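Local coordinates for O-methyltransferase family 2 (Planctopirus limnophila, PDB 5I2H), which probably transfers methyl groups from S-adenosyl-L-methionine to hydroxyl groups of small molecules, and binds the flavone apigenin, at residues 161-166 with 232-237. Residues are numbered along the deposited sequence; the frame is centred on the assembly and turned at random.
Sequences LTLSLA and LKIAAE. With AGI (5,7-dihydroxy-2-(4-hydroxyphenyl)-4H-chromen-4-one), chain C.
A helix-on-helix contact, in which Ile234 of helix 229-241 meets Thr162 and Leu163 of helix 154-179, illustrates how one helix can line a ligand pocket with one face and pack on a helix of the methyltransferase domain with another. The delta methyl of Ile234 reaches the root of the threonine side chain, CD1 lying 3.9 Å from Thr162 CB. The two side chains run antiparallel alongside each other, with Thr162 CG2 4.0 Å from Ile234 CG2. With CG2 of Thr162 anti to the backbone N, its methyl faces the isoleucine, while OG1 beside that N is hydrogen-bonded to the carbonyl oxygen of Ala158. Helix 229-241 follows strand 222-227 of the Rossmann-like methyltransferase sheet, and its Ala235 and Leu232 pack on strand 248-252. At the exposed border Leu163 slants across the isoleucine, CD2 standing 4.1 Å from Ile234 CG2. Replacing Ile234 by an alanine would probably open a gap beside Thr162 CG2 and take from Leu163 CD2 the methyl it rests on. Leu161 and Leu165 point instead to apigenin: Leu161 CD1 lies 3.8 Å from CAG of its hydroxyphenyl ring, and Leu165 CD2 3.9 Å from CAK of the chromenone.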
ATOM      1  N   LEU A 161       8.514 -21.250   5.654  1.00 21.59           N
ATOM      2  CA  LEU A 161       7.162 -20.772   5.430  1.00 20.37           C
ATOM      3  C   LEU A 161       6.282 -21.027   6.649  1.00 17.87           C
ATOM      4  O   LEU A 161       5.515 -20.149   7.056  1.00 18.18           O
ATOM      5  CB  LEU A 161       6.566 -21.423   4.184  1.00 21.59           C
ATOM      6  CG  LEU A 161       5.103 -21.038   3.943  1.00 26.87           C
ATOM      7  CD1 LEU A 161       4.934 -19.498   3.946  1.00 28.89           C
ATOM      8  CD2 LEU A 161       4.582 -21.649   2.624  1.00 30.00           C
ATOM      9  N   THR A 162       6.375 -22.215   7.249  1.00 16.12           N
ATOM     10  CA  THR A 162       5.547 -22.483   8.421  1.00 13.86           C
ATOM     11  C   THR A 162       5.852 -21.508   9.557  1.00 14.67           C
ATOM     12  O   THR A 162       4.931 -20.983  10.196  1.00 15.68           O
ATOM     13  CB  THR A 162       5.719 -23.942   8.875  1.00 14.17           C
ATOM     14  OG1 THR A 162       5.289 -24.782   7.802  1.00 17.05           O
ATOM     15  CG2 THR A 162       4.833 -24.261  10.118  1.00 16.36           C
ATOM     16  N   LEU A 163       7.138 -21.260   9.834  1.00 14.99           N
ATOM     17  CA  LEU A 163       7.480 -20.341  10.921  1.00 18.36           C
ATOM     18  C   LEU A 163       7.075 -18.911  10.598  1.00 19.64           C
ATOM     19  O   LEU A 163       6.824 -18.127  11.516  1.00 21.18           O
ATOM     20  CB  LEU A 163       8.971 -20.420  11.248  1.00 19.61           C
ATOM     21  CG  LEU A 163       9.356 -21.735  11.951  1.00 22.44           C
ATOM     22  CD1 LEU A 163      10.897 -21.851  12.057  1.00 23.66           C
ATOM     23  CD2 LEU A 163       8.675 -21.845  13.354  1.00 23.25           C
ATOM     24  N   SER A 164       7.004 -18.547   9.316  1.00 21.49           N
ATOM     25  CA  SER A 164       6.547 -17.204   8.966  1.00 23.55           C
ATOM     26  C   SER A 164       5.056 -17.039   9.213  1.00 23.27           C
ATOM     27  O   SER A 164       4.617 -16.025   9.773  1.00 27.69           O
ATOM     28  CB  SER A 164       6.888 -16.907   7.516  1.00 27.20           C
ATOM     29  OG  SER A 164       8.303 -16.939   7.372  1.00 28.22           O
ATOM     30  N   LEU A 165       4.250 -18.008   8.798  1.00 19.09           N
ATOM     31  CA  LEU A 165       2.826 -17.933   9.121  1.00 21.04           C
ATOM     32  C   LEU A 165       2.557 -18.112  10.616  1.00 18.66           C
ATOM     33  O   LEU A 165       1.503 -17.679  11.101  1.00 18.27           O
ATOM     34  CB  LEU A 165       2.040 -18.972   8.320  1.00 24.32           C
ATOM     35  CG  LEU A 165       2.233 -18.863   6.791  1.00 27.18           C
ATOM     36  CD1 LEU A 165       1.253 -19.726   6.018  1.00 28.54           C
ATOM     37  CD2 LEU A 165       2.183 -17.441   6.272  1.00 29.75           C
ATOM     38  N   ALA A 166       3.477 -18.729  11.361  1.00 16.68           N
ATOM     39  CA  ALA A 166       3.221 -18.973  12.777  1.00 13.36           C
ATOM     40  C   ALA A 166       3.115 -17.672  13.557  1.00 10.35           C
ATOM     41  O   ALA A 166       2.383 -17.617  14.559  1.00 10.84           O
ATOM     42  CB  ALA A 166       4.313 -19.862  13.367  1.00 13.69           C
ATOM     43  N   LEU A 232       4.784 -31.058  10.174  1.00 21.48           N
ATOM     44  CA  LEU A 232       4.545 -31.645  11.486  1.00 19.19           C
ATOM     45  C   LEU A 232       5.759 -31.547  12.406  1.00 19.65           C
ATOM     46  O   LEU A 232       5.602 -31.628  13.628  1.00 18.77           O
ATOM     47  CB  LEU A 232       4.130 -33.101  11.322  1.00 17.75           C
ATOM     48  CG  LEU A 232       2.807 -33.243  10.580  1.00 17.58           C
ATOM     49  CD1 LEU A 232       2.502 -34.735  10.378  1.00 18.92           C
ATOM     50  CD2 LEU A 232       1.674 -32.508  11.309  1.00 18.96           C
ATOM     51  N   LYS A 233       6.961 -31.397  11.846  1.00 20.11           N
ATOM     52  CA  LYS A 233       8.145 -31.221  12.682  1.00 21.10           C
ATOM     53  C   LYS A 233       8.018 -29.971  13.534  1.00 18.26           C
ATOM     54  O   LYS A 233       8.451 -29.953  14.699  1.00 18.03           O
ATOM     55  CB  LYS A 233       9.400 -31.124  11.812  1.00 25.64           C
ATOM     56  CG  LYS A 233       9.685 -32.330  10.941  1.00 31.83           C
ATOM     57  CD  LYS A 233      10.629 -33.330  11.591  1.00 37.83           C
ATOM     58  CE  LYS A 233      10.869 -34.526  10.637  1.00 40.99           C
ATOM     59  NZ  LYS A 233      11.714 -35.615  11.230  1.00 43.18           N
ATOM     60  N   ILE A 234       7.487 -28.892  12.944  1.00 15.56           N
ATOM     61  CA  ILE A 234       7.313 -27.649  13.694  1.00 16.19           C
ATOM     62  C   ILE A 234       6.266 -27.845  14.778  1.00 12.97           C
ATOM     63  O   ILE A 234       6.459 -27.424  15.925  1.00 12.01           O
ATOM     64  CB  ILE A 234       6.937 -26.476  12.764  1.00 18.89           C
ATOM     65  CG1 ILE A 234       8.139 -26.025  11.939  1.00 23.67           C
ATOM     66  CG2 ILE A 234       6.481 -25.297  13.556  1.00 18.14           C
ATOM     67  CD1 ILE A 234       8.083 -26.526  10.529  1.00 25.93           C
ATOM     68  N   ALA A 235       5.143 -28.492  14.430  1.00 11.70           N
ATOM     69  CA  ALA A 235       4.111 -28.752  15.426  1.00 11.96           C
ATOM     70  C   ALA A 235       4.668 -29.538  16.599  1.00 12.11           C
ATOM     71  O   ALA A 235       4.313 -29.266  17.742  1.00 13.21           O
ATOM     72  CB  ALA A 235       2.930 -29.513  14.821  1.00 10.65           C
ATOM     73  N   ALA A 236       5.546 -30.510  16.338  1.00 11.98           N
ATOM     74  CA  ALA A 236       6.074 -31.324  17.429  1.00 12.87           C
ATOM     75  C   ALA A 236       6.851 -30.455  18.411  1.00 12.77           C
ATOM     76  O   ALA A 236       6.721 -30.609  19.635  1.00 15.56           O
ATOM     77  CB  ALA A 236       6.984 -32.426  16.881  1.00 13.84           C
ATOM     78  N   GLU A 237       7.671 -29.533  17.886  1.00 10.98           N
ATOM     79  CA  GLU A 237       8.431 -28.622  18.747  1.00 11.71           C
ATOM     80  C   GLU A 237       7.489 -27.744  19.561  1.00 11.02           C
ATOM     81  O   GLU A 237       7.635 -27.602  20.794  1.00 11.37           O
ATOM     82  CB  GLU A 237       9.371 -27.759  17.890  1.00 11.97           C
ATOM     83  CG  GLU A 237      10.014 -26.589  18.645  1.00 11.90           C
ATOM     84  CD  GLU A 237      10.829 -27.063  19.861  1.00 12.87           C
ATOM     85  OE1 GLU A 237      11.355 -28.198  19.836  1.00 13.62           O
ATOM     86  OE2 GLU A 237      10.928 -26.327  20.857  1.00 13.80           O
TER
HETATM   87  CAG AGI C 501       3.431 -18.046   0.751  1.00 46.44           C
HETATM   88  CAE AGI C 501       4.643 -17.962   0.072  1.00 47.01           C
HETATM   89  CAM AGI C 501       4.964 -18.945  -0.859  1.00 47.54           C
HETATM   90  OAB AGI C 501       6.156 -18.840  -1.517  1.00 48.49           O
HETATM   91  CAF AGI C 501       4.080 -20.008  -1.110  1.00 47.10           C
HETATM   92  CAH AGI C 501       2.860 -20.091  -0.429  1.00 46.65           C
HETATM   93  CAP AGI C 501       2.545 -19.101   0.504  1.00 45.12           C
HETATM   94  CAQ AGI C 501       1.285 -19.070   1.295  1.00 42.50           C
HETATM   95  OAL AGI C 501       1.087 -17.864   1.927  1.00 40.41           O
HETATM   96  CAJ AGI C 501       0.378 -20.138   1.410  1.00 40.70           C
HETATM   97  CAR AGI C 501      -0.786 -19.984   2.188  1.00 38.44           C
HETATM   98  OAA AGI C 501      -1.597 -20.933   2.317  1.00 34.76           O
HETATM   99  CAT AGI C 501      -1.023 -18.669   2.893  1.00 38.64           C
HETATM  100  CAS AGI C 501      -0.006 -17.607   2.705  1.00 38.35           C
HETATM  101  CAK AGI C 501      -0.146 -16.369   3.305  1.00 35.64           C
HETATM  102  CAN AGI C 501      -1.247 -16.109   4.097  1.00 34.15           C
HETATM  103  OAC AGI C 501      -1.316 -14.886   4.673  1.00 31.85           O
HETATM  104  CAI AGI C 501      -2.247 -17.065   4.329  1.00 35.47           C
HETATM  105  CAO AGI C 501      -2.194 -18.331   3.768  1.00 36.68           C
HETATM  106  OAD AGI C 501      -3.191 -19.196   4.030  1.00 36.69           O